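Local coordinates for protein diaminopimelate decarboxylase (Psychromonas ingrahamii, PDB 4XG1) that probably catalyses the decarboxylation of meso-2,6-diaminopimelate to L-lysine, the closing step of lysine biosynthesis, with pyridoxal 5'-phosphate as cofactor, at residues N65-N70 and E392-G397; K99-G104 and K270-P275; A114-N119 and K139-K144. All coordinates share one frame; numbering follows the deposited sequence.

Contact 1 (N65-N70 and E392-G397); sequences NLAVLN and EILVDG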
# COMPACT_ATOMS: atom_id res chain seq x y z
N ASN B 65 -14.49 4.69 -3.88
CA ASN B 65 -14.85 4.94 -5.25
C ASN B 65 -16.09 5.84 -5.36
O ASN B 65 -17.05 5.64 -4.64
CB ASN B 65 -15.10 3.65 -5.96
CG ASN B 65 -15.49 3.86 -7.40
OD1 ASN B 65 -16.68 4.00 -7.71
ND2 ASN B 65 -14.52 3.91 -8.28
N LEU B 66 -16.07 6.80 -6.29
CA LEU B 66 -17.15 7.78 -6.42
C LEU B 66 -18.55 7.12 -6.67
O LEU B 66 -19.52 7.56 -6.12
CB LEU B 66 -16.87 8.75 -7.53
CG LEU B 66 -15.67 9.66 -7.39
CD1 LEU B 66 -15.70 10.68 -8.53
CD2 LEU B 66 -15.64 10.37 -6.10
N ALA B 67 -18.61 6.10 -7.48
CA ALA B 67 -19.85 5.45 -7.78
C ALA B 67 -20.35 4.78 -6.54
O ALA B 67 -21.53 4.80 -6.27
CB ALA B 67 -19.70 4.42 -8.90
N VAL B 68 -19.46 4.16 -5.79
CA VAL B 68 -19.83 3.48 -4.57
C VAL B 68 -20.37 4.48 -3.58
O VAL B 68 -21.36 4.24 -2.92
CB VAL B 68 -18.62 2.76 -3.98
CG1 VAL B 68 -18.91 2.26 -2.56
CG2 VAL B 68 -18.27 1.58 -4.87
N LEU B 69 -19.71 5.60 -3.46
CA LEU B 69 -20.13 6.58 -2.49
C LEU B 69 -21.49 7.07 -2.90
O LEU B 69 -22.33 7.37 -2.07
CB LEU B 69 -19.15 7.75 -2.45
CG LEU B 69 -17.80 7.40 -1.84
CD1 LEU B 69 -16.93 8.64 -1.68
CD2 LEU B 69 -17.97 6.67 -0.49
N ASN B 70 -21.66 7.21 -4.21
CA ASN B 70 -22.87 7.76 -4.75
C ASN B 70 -24.04 6.86 -4.46
O ASN B 70 -25.10 7.34 -4.12
CB ASN B 70 -22.73 7.97 -6.25
CG ASN B 70 -24.00 8.51 -6.88
OD1 ASN B 70 -24.71 7.77 -7.52
ND2 ASN B 70 -24.29 9.80 -6.66
N GLU B 392 -11.94 -0.79 -12.14
CA GLU B 392 -12.98 -1.15 -11.22
C GLU B 392 -14.30 -0.99 -11.95
O GLU B 392 -14.56 0.02 -12.60
CB GLU B 392 -12.95 -0.25 -9.99
CG GLU B 392 -11.79 -0.49 -9.08
CD GLU B 392 -11.64 0.57 -8.03
OE1 GLU B 392 -10.75 1.42 -8.16
OE2 GLU B 392 -12.42 0.58 -7.05
N ILE B 393 -15.15 -2.02 -11.79
CA ILE B 393 -16.39 -2.17 -12.52
C ILE B 393 -17.54 -2.40 -11.59
O ILE B 393 -17.47 -3.23 -10.69
CB ILE B 393 -16.31 -3.38 -13.42
CG1 ILE B 393 -15.18 -3.19 -14.41
CG2 ILE B 393 -17.61 -3.58 -14.21
CD1 ILE B 393 -14.83 -4.48 -15.12
N LEU B 394 -18.62 -1.68 -11.83
CA LEU B 394 -19.82 -1.82 -11.03
C LEU B 394 -20.93 -2.45 -11.86
O LEU B 394 -21.32 -1.89 -12.90
CB LEU B 394 -20.29 -0.44 -10.55
CG LEU B 394 -21.45 -0.47 -9.54
CD1 LEU B 394 -21.20 -1.41 -8.36
CD2 LEU B 394 -21.67 0.92 -9.01
N VAL B 395 -21.43 -3.58 -11.39
CA VAL B 395 -22.48 -4.29 -12.06
C VAL B 395 -23.85 -3.99 -11.46
O VAL B 395 -24.04 -4.00 -10.24
CB VAL B 395 -22.28 -5.78 -12.02
CG1 VAL B 395 -23.48 -6.48 -12.66
CG2 VAL B 395 -21.03 -6.14 -12.79
N ASP B 396 -24.80 -3.68 -12.35
CA ASP B 396 -26.18 -3.41 -11.99
C ASP B 396 -27.10 -4.26 -12.86
O ASP B 396 -27.26 -4.00 -14.06
CB ASP B 396 -26.49 -1.94 -12.18
CG ASP B 396 -27.83 -1.59 -11.64
OD1 ASP B 396 -28.55 -2.56 -11.25
OD2 ASP B 396 -28.15 -0.36 -11.56
N GLY B 397 -27.68 -5.28 -12.27
CA GLY B 397 -28.54 -6.18 -13.00
C GLY B 397 -27.83 -6.82 -14.15
O GLY B 397 -27.03 -7.73 -13.98
O HOH W 1 -11.73 3.82 -6.69
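Ala67 and Leu394 supply the apolar half of this buried contact, with the methyl CB of Ala67 4.0 Å from Leu394 CD2. With CG anti to the backbone N (chi1 -172°), Leu394 presents its CD2 branch to the helix. Two residues earlier, at the start of the helix, Asn65 and Glu392 run past each other in opposite directions, with amide and carboxylate planes turned 62° apart. Asn65 ND2 stands 4.1 Å from Glu392 OE2, too far for a direct bond, and a water closes the gap: it accepts from Asn65 ND2 at 3.2 Å and donates to Glu392 OE1 at 3.0 Å. The other end of the amide faces its own helix. Asn65 is the N-cap of helix 66-74, and its OD1 accepts from Ala67 N at 2.9 Å, the donor lying 43° out of the carbonyl plane; Val68 N adds a weak bond to the same oxygen. The helix belongs to the TIM barrel and strand 391-396 to the mixed beta sheet, so the two main structural parts of the chain meet here. Further out, Val403 O takes a bond from Asn65 ND2 and Tyr33 OH bonds to Glu392 OE2, which holds both polar ends in place. From the second subunit, Glu416 accepts from Leu66 N at the start of the helix, and Leu419 packs on Leu394.

Contact 2 (K99-G104 and K270-P275); sequences KIVFSG and KLIFEP. With LLP ((2S)-2-amino-6-[[3-hydroxy-2-methyl-5-(phosphonooxymethyl)pyridin-4-yl]methylideneamino]hexanoic acid), chain T.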
# COMPACT_ATOMS: atom_id res chain seq x y z
N LYS B 99 -24.16 15.20 6.90
CA LYS B 99 -24.19 13.85 7.42
C LYS B 99 -22.80 13.22 7.46
O LYS B 99 -22.66 11.99 7.41
CB LYS B 99 -25.10 13.00 6.60
CG LYS B 99 -26.51 13.52 6.56
CD LYS B 99 -27.46 12.46 6.00
CE LYS B 99 -28.78 13.07 5.66
NZ LYS B 99 -29.64 12.00 5.07
N ILE B 100 -21.80 14.06 7.57
CA ILE B 100 -20.42 13.60 7.56
C ILE B 100 -19.84 13.78 8.94
O ILE B 100 -19.82 14.90 9.47
CB ILE B 100 -19.56 14.43 6.60
CG1 ILE B 100 -19.85 13.99 5.17
CG2 ILE B 100 -18.07 14.22 6.88
CD1 ILE B 100 -19.04 14.75 4.14
N VAL B 101 -19.29 12.70 9.48
CA VAL B 101 -18.40 12.84 10.64
C VAL B 101 -16.97 12.56 10.21
O VAL B 101 -16.73 11.76 9.33
CB VAL B 101 -18.86 11.98 11.83
CG1 VAL B 101 -20.37 12.15 12.03
CG2 VAL B 101 -18.56 10.50 11.61
N PHE B 102 -16.05 13.27 10.81
CA PHE B 102 -14.64 13.25 10.49
C PHE B 102 -13.80 12.66 11.64
O PHE B 102 -13.55 13.31 12.60
CB PHE B 102 -14.25 14.67 10.17
CG PHE B 102 -12.88 14.89 9.61
CD1 PHE B 102 -12.03 13.88 9.26
CD2 PHE B 102 -12.49 16.15 9.40
CE1 PHE B 102 -10.82 14.15 8.74
CE2 PHE B 102 -11.26 16.43 8.90
CZ PHE B 102 -10.41 15.40 8.56
N SER B 103 -13.33 11.43 11.47
CA SER B 103 -12.40 10.73 12.38
C SER B 103 -10.94 10.97 11.98
O SER B 103 -10.66 11.53 10.93
CB SER B 103 -12.68 9.22 12.37
OG SER B 103 -14.08 8.92 12.29
N GLY B 104 -10.00 10.62 12.85
CA GLY B 104 -8.58 10.71 12.50
C GLY B 104 -7.70 11.37 13.54
O GLY B 104 -8.03 12.42 14.05
N LYS B 270 -29.36 9.67 19.94
CA LYS B 270 -29.15 9.33 18.55
C LYS B 270 -27.91 8.46 18.39
O LYS B 270 -26.83 8.82 18.85
CB LYS B 270 -28.96 10.60 17.71
CG LYS B 270 -29.12 10.33 16.22
CD LYS B 270 -28.76 11.55 15.40
CE LYS B 270 -29.28 11.43 14.00
NZ LYS B 270 -28.83 12.58 13.18
N LEU B 271 -28.08 7.35 17.70
CA LEU B 271 -26.97 6.44 17.47
C LEU B 271 -26.34 6.56 16.07
O LEU B 271 -27.04 6.45 15.05
CB LEU B 271 -27.42 5.00 17.67
CG LEU B 271 -27.75 4.58 19.10
CD1 LEU B 271 -28.22 3.15 19.05
CD2 LEU B 271 -26.57 4.76 20.03
N ILE B 272 -25.04 6.82 16.04
CA ILE B 272 -24.29 6.85 14.81
C ILE B 272 -23.44 5.61 14.69
O ILE B 272 -22.76 5.22 15.64
CB ILE B 272 -23.45 8.13 14.69
CG1 ILE B 272 -24.39 9.33 14.51
CG2 ILE B 272 -22.50 8.04 13.50
CD1 ILE B 272 -23.71 10.67 14.60
N PHE B 273 -23.49 4.98 13.53
CA PHE B 273 -22.66 3.83 13.19
C PHE B 273 -21.78 4.10 11.97
O PHE B 273 -22.19 4.75 11.01
CB PHE B 273 -23.53 2.64 12.84
CG PHE B 273 -24.50 2.30 13.90
CD1 PHE B 273 -25.73 2.94 13.97
CD2 PHE B 273 -24.20 1.32 14.83
CE1 PHE B 273 -26.63 2.62 14.96
CE2 PHE B 273 -25.11 1.00 15.82
CZ PHE B 273 -26.32 1.65 15.88
N GLU B 274 -20.58 3.52 12.00
CA GLU B 274 -19.56 3.78 10.98
C GLU B 274 -19.07 2.52 10.31
O GLU B 274 -17.89 2.30 10.23
CB GLU B 274 -18.39 4.49 11.63
CG GLU B 274 -18.68 5.85 12.24
CD GLU B 274 -17.48 6.43 12.94
OE1 GLU B 274 -16.52 5.69 13.25
OE2 GLU B 274 -17.44 7.65 13.19
N PRO B 275 -19.98 1.66 9.86
CA PRO B 275 -19.47 0.44 9.28
C PRO B 275 -18.74 0.64 7.93
O PRO B 275 -19.16 1.45 7.11
CB PRO B 275 -20.74 -0.40 9.07
CG PRO B 275 -21.78 0.62 8.81
CD PRO B 275 -21.44 1.74 9.74
N1 LLP T . -14.42 4.12 12.08
C2 LLP T . -13.14 4.35 12.40
C2' LLP T . -12.81 5.52 13.30
C3 LLP T . -12.11 3.46 11.84
O3 LLP T . -10.81 3.63 12.16
C4 LLP T . -12.52 2.34 10.98
C4' LLP T . -11.55 1.36 10.39
C5 LLP T . -13.96 2.19 10.70
C6 LLP T . -14.83 3.12 11.26
C5' LLP T . -14.51 1.11 9.81
OP4 LLP T . -14.23 -0.15 10.27
P LLP T . -14.77 -1.49 9.57
OP1 LLP T . -14.44 -1.28 8.10
OP2 LLP T . -14.11 -2.69 10.30
OP3 LLP T . -16.25 -1.66 9.94
N LLP T . -6.82 -2.15 6.34
CA LLP T . -7.47 -3.09 7.35
CB LLP T . -8.76 -2.49 7.90
CG LLP T . -8.65 -1.76 9.23
CD LLP T . -9.32 -0.41 9.20
CE LLP T . -9.38 0.19 10.62
NZ LLP T . -10.17 1.42 10.83
C LLP T . -7.85 -4.37 6.64
O LLP T . -7.72 -4.49 5.44
OXT LLP T . -8.32 -5.32 7.23
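The cofactor site at the C-terminal mouth of the TIM barrel brings these segments together: strands 100-102 and 270-273 are not sheet neighbours and meet across the barrel interior. The side chain of Glu274 reaches from the end of its strand to the pyridine ring of LLP, a pyridoxal phosphate joined to lysine, placing OE1 2.9 Å from LLP N1. Its chain is extended beyond CG, and the CB of Glu274 also lies close to the ring, 3.8 Å from LLP C6. The second carboxylate oxygen looks toward the other segment, where Glu274 OE2 approaches Val101 CG2 at 3.4 Å and Ser103 OG at 3.7 Å. Neither approach is a hydrogen bond; the hydroxyl of Ser103 is bonded to Asp80, and Ser103 OG also lies 3.8 Å from the ring methyl LLP C2'. The two branches of Val101 part company: CG2 goes to the Glu274 carboxylate, while Val101 CG1 makes a loose apolar approach to Ile272 CD1 at 4.5 Å, deeper in the barrel. Replacing Glu274 by an alanine would probably leave LLP N1 without its acidic partner and open a gap beside Val101 CG2 and the ring. Asp80 lies near Glu274 OE1 and Asp236 near OE2, which would probably make the surroundings of the ring nitrogen acidic. That is consistent with a protonated pyridine nitrogen, as in related decarboxylases, which would make the ring a better electron sink during decarboxylation.

Contact 3 (A114-N119 and K139-K144); sequences AALQAN and KALNVK
Leu141 pushes one methyl, CD1, against two neighbours on the facing helix: it sits 3.9 Å from Leu116 CB and 4.0 Å from Gln117 CG. Leu116 crosses Leu141 at a slant, whereas Gln117 crosses it at about a right angle, so this single methyl rests against two successive residues of one turn. Leu116 is the inner half of the contact. With CG anti to the carbonyl carbon (chi1 -80°), it points across to the other helix end, and its two branches divide the work: Leu116 CD1 is 4.2 Å from Leu141 CD1, while Leu116 CD2 meets Val143 CG2 at 4.1 Å, the two side chains lying alongside and pointing opposite ways. Leu116 also packs on Phe123 of strand 122-125 and, on the partner helix, on Val137 and Ala138. The pairing joins the C-terminal ends of two successive outer helices of the TIM barrel, 109-117 and 128-140, each of which leads through a short turn into the next strand. Both ends close with a Schellman motif, in which Asn119 and Asn142 take positive phi; Asn119 N bonds to Leu116 O at 2.8 Å, and Asn142 N bonds to Lys139 O at 2.8 Å. Toward solvent the contact thins out. Val143, just past the second helix end, is partly exposed and meets Leu116 through a single methyl, and Leu141 is likewise partly open. Gln117 is exposed and lends Leu141 only the aliphatic CG of its chain.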
# COMPACT_ATOMS: atom_id res chain seq x y z
N ALA B 114 -11.43 23.04 5.91
CA ALA B 114 -12.27 22.65 4.79
C ALA B 114 -13.54 22.02 5.28
O ALA B 114 -14.62 22.22 4.70
CB ALA B 114 -11.53 21.70 3.86
N ALA B 115 -13.42 21.24 6.34
CA ALA B 115 -14.57 20.50 6.86
C ALA B 115 -15.55 21.45 7.56
O ALA B 115 -16.77 21.30 7.48
CB ALA B 115 -14.09 19.44 7.84
N LEU B 116 -14.99 22.44 8.25
CA LEU B 116 -15.80 23.49 8.86
C LEU B 116 -16.54 24.27 7.79
O LEU B 116 -17.76 24.39 7.85
CB LEU B 116 -14.93 24.43 9.71
CG LEU B 116 -14.59 23.87 11.10
CD1 LEU B 116 -13.59 24.72 11.84
CD2 LEU B 116 -15.85 23.71 11.92
N GLN B 117 -15.81 24.68 6.75
CA GLN B 117 -16.45 25.42 5.65
C GLN B 117 -17.47 24.58 4.89
O GLN B 117 -18.36 25.13 4.29
CB GLN B 117 -15.41 25.98 4.70
CG GLN B 117 -14.58 27.06 5.37
CD GLN B 117 -13.34 27.46 4.59
OE1 GLN B 117 -12.23 27.07 4.94
NE2 GLN B 117 -13.53 28.23 3.53
N ALA B 118 -17.37 23.27 4.94
CA ALA B 118 -18.39 22.41 4.34
C ALA B 118 -19.49 22.09 5.32
O ALA B 118 -20.48 21.44 4.95
CB ALA B 118 -17.77 21.13 3.84
N ASN B 119 -19.31 22.51 6.57
CA ASN B 119 -20.37 22.45 7.58
C ASN B 119 -20.77 21.00 7.92
O ASN B 119 -21.96 20.62 7.89
CB ASN B 119 -21.57 23.25 7.07
CG ASN B 119 -22.67 23.37 8.08
OD1 ASN B 119 -22.43 23.69 9.24
ND2 ASN B 119 -23.91 23.07 7.66
N LYS B 139 -12.18 29.44 15.59
CA LYS B 139 -12.06 30.79 16.04
C LYS B 139 -11.75 31.66 14.84
O LYS B 139 -12.49 32.58 14.53
CB LYS B 139 -10.95 30.89 17.09
CG LYS B 139 -10.81 32.24 17.78
CD LYS B 139 -9.56 32.35 18.61
CE LYS B 139 -9.20 33.80 18.93
NZ LYS B 139 -7.75 33.99 19.23
N ALA B 140 -10.68 31.32 14.12
CA ALA B 140 -10.29 32.12 12.98
C ALA B 140 -11.39 32.26 11.92
O ALA B 140 -11.38 33.23 11.17
CB ALA B 140 -9.02 31.56 12.36
N LEU B 141 -12.31 31.31 11.83
CA LEU B 141 -13.40 31.38 10.86
C LEU B 141 -14.66 31.90 11.49
O LEU B 141 -15.69 31.95 10.84
CB LEU B 141 -13.72 29.96 10.29
CG LEU B 141 -12.69 29.26 9.39
CD1 LEU B 141 -13.17 27.84 9.08
CD2 LEU B 141 -12.42 30.03 8.11
N ASN B 142 -14.59 32.21 12.77
CA ASN B 142 -15.77 32.56 13.55
C ASN B 142 -16.97 31.63 13.40
O ASN B 142 -18.11 32.08 13.24
CB ASN B 142 -16.14 34.03 13.32
CG ASN B 142 -15.98 34.85 14.56
OD1 ASN B 142 -16.67 34.61 15.54
ND2 ASN B 142 -15.01 35.76 14.56
N VAL B 143 -16.73 30.33 13.52
CA VAL B 143 -17.82 29.35 13.64
C VAL B 143 -17.65 28.56 14.92
O VAL B 143 -16.65 28.70 15.60
CB VAL B 143 -17.89 28.36 12.45
CG1 VAL B 143 -18.41 29.04 11.21
CG2 VAL B 143 -16.52 27.71 12.19
N LYS B 144 -18.63 27.71 15.20
CA LYS B 144 -18.55 26.78 16.30
C LYS B 144 -18.46 25.31 15.83
O LYS B 144 -19.38 24.79 15.17
CB LYS B 144 -19.75 26.96 17.22
CG LYS B 144 -19.59 28.17 18.12
CD LYS B 144 -20.59 28.15 19.26
CE LYS B 144 -20.17 29.10 20.36
NZ LYS B 144 -21.07 29.01 21.54

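Contacts 2 and 3 both belong to the TIM barrel, whereas contact 1 ties the barrel to the mixed beta sheet. Along the chain they are nested: contact 3 lies inside the loop closed by contact 2, which lies inside the loop closed by contact 1. Contacts 2 and 3 have centres 19 Å apart and touch, Phe102 CD2 packing on Ala115 CB at 4.0 Å, where strand 100-102 meets the helix 109-117 that follows it and folds back against it. Contact 1 is 22 Å from contact 2 and 32 Å from contact 3, centre to centre. The series thus runs from the domain and subunit junction, through the cofactor-holding barrel interior, to its helical outer surface.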